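Local coordinates for putative phosphoenolpyruvate-dependent sugar phosphotransferase system (PTS) permease (Klebsiella pneumoniae subsp. pneumoniae, PDB 3MTQ), which probably serves as a fructose/mannose-type IIA component of the phosphoenolpyruvate-dependent sugar phosphotransferase system, relaying phosphate during sugar uptake, at residues E124-T127 with E128-I131. Numbering follows the deposited sequence. Where two conformers were deposited one is given.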
# COMPACT_ATOMS: atom_id res chain seq x y z
N GLU A 124 18.31 -4.60 -13.05
CA GLU A 124 18.47 -6.01 -12.71
C GLU A 124 17.82 -6.92 -13.77
O GLU A 124 16.64 -6.77 -14.11
CB GLU A 124 17.88 -6.28 -11.32
CG GLU A 124 18.01 -7.73 -10.80
CD GLU A 124 19.45 -8.25 -10.89
OE1 GLU A 124 20.32 -7.68 -10.18
OE2 GLU A 124 19.71 -9.18 -11.69
N ASP A 125 18.60 -7.85 -14.31
CA ASP A 125 18.12 -8.78 -15.34
C ASP A 125 17.57 -10.11 -14.80
O ASP A 125 16.79 -10.79 -15.49
CB ASP A 125 19.22 -9.05 -16.39
CG ASP A 125 20.47 -9.67 -15.79
OD1 ASP A 125 21.20 -8.96 -15.07
OD2 ASP A 125 20.73 -10.86 -16.05
N ASN A 126 17.98 -10.53 -13.61
CA ASN A 126 17.40 -11.73 -13.00
C ASN A 126 16.09 -11.31 -12.35
O ASN A 126 16.08 -10.73 -11.24
CB ASN A 126 18.39 -12.30 -11.97
CG ASN A 126 17.91 -13.59 -11.30
OD1 ASN A 126 16.72 -13.89 -11.20
ND2 ASN A 126 18.87 -14.35 -10.78
N THR A 127 14.98 -11.55 -13.04
CA THR A 127 13.69 -11.04 -12.57
C THR A 127 13.23 -11.65 -11.25
O THR A 127 12.64 -10.97 -10.40
CB THR A 127 12.64 -11.16 -13.64
OG1 THR A 127 13.10 -10.42 -14.76
CG2 THR A 127 11.29 -10.60 -13.14
N GLU A 128 13.62 -12.90 -11.05
CA GLU A 128 13.34 -13.61 -9.79
C GLU A 128 14.02 -12.94 -8.61
O GLU A 128 13.43 -12.79 -7.52
CB GLU A 128 13.84 -15.07 -9.83
CG GLU A 128 12.77 -16.13 -10.09
CD GLU A 128 13.32 -17.54 -9.98
OE1 GLU A 128 13.72 -17.93 -8.86
OE2 GLU A 128 13.37 -18.25 -11.01
N LYS A 129 15.28 -12.57 -8.81
CA LYS A 129 16.11 -11.90 -7.81
C LYS A 129 15.56 -10.52 -7.51
O LYS A 129 15.41 -10.16 -6.38
CB LYS A 129 17.56 -11.82 -8.30
CG LYS A 129 18.53 -11.07 -7.42
CD LYS A 129 19.95 -11.13 -8.03
CE LYS A 129 20.92 -10.18 -7.32
NZ LYS A 129 21.00 -8.85 -7.98
N LEU A 130 15.24 -9.76 -8.55
CA LEU A 130 14.58 -8.45 -8.36
C LEU A 130 13.34 -8.50 -7.43
O LEU A 130 13.21 -7.71 -6.46
CB LEU A 130 14.16 -7.92 -9.73
CG LEU A 130 13.24 -6.68 -9.83
CD1 LEU A 130 14.01 -5.44 -9.46
CD2 LEU A 130 12.70 -6.53 -11.18
N ILE A 131 12.40 -9.34 -7.79
CA ILE A 131 11.11 -9.44 -7.12
C ILE A 131 11.25 -9.98 -5.66
O ILE A 131 10.74 -9.42 -4.73
CB ILE A 131 10.14 -10.34 -7.92
CG1 ILE A 131 9.67 -9.59 -9.23
CG2 ILE A 131 8.95 -10.71 -7.06
CD1 ILE A 131 9.17 -10.49 -10.36
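The loop that carries N126 turns directly into helix 127-141, whose first two i to i+4 bonds run from L130 N to N126 O (3.0 Å) and from I131 N to T127 O (3.1 Å). N126 is the N-cap. Its CG lies anti to its own backbone N (chi1 -178°), and from there N126 OD1 reaches back over the first turn to accept from K129 N at 3.1 Å. The bond reaches OD1 from well above the amide plane, 65° out of it, while the amide carbon CG rests on K129 CB. The carboxylate of E124 bridges the cap residue and K129, one oxygen to each. E124 OE2 takes the backbone N-H of N126 on its anti lone pair, 2.9 Å from N126 N. E124 OE1 forms a salt bridge with K129 NZ at 2.6 Å, the ammonium standing above the carboxylate plane. The lysine chain runs extended to CE and bends only at its last torsion (chi4 -93°), crossing the glutamate at about a right angle. On the buried side, T127 CG2 presses tightly against I131 CD1 at 3.5 Å, and both side chains touch H105 of strand 104-108; T127 OG1 is hydrogen-bonded to E79 and R22. I131 also packs on Y144 of the second subunit. One carboxylate thus ties the N-cap backbone to the first turn, and would be expected to interact favourably with the positive end of the helix dipole and to offset the lysine charge there.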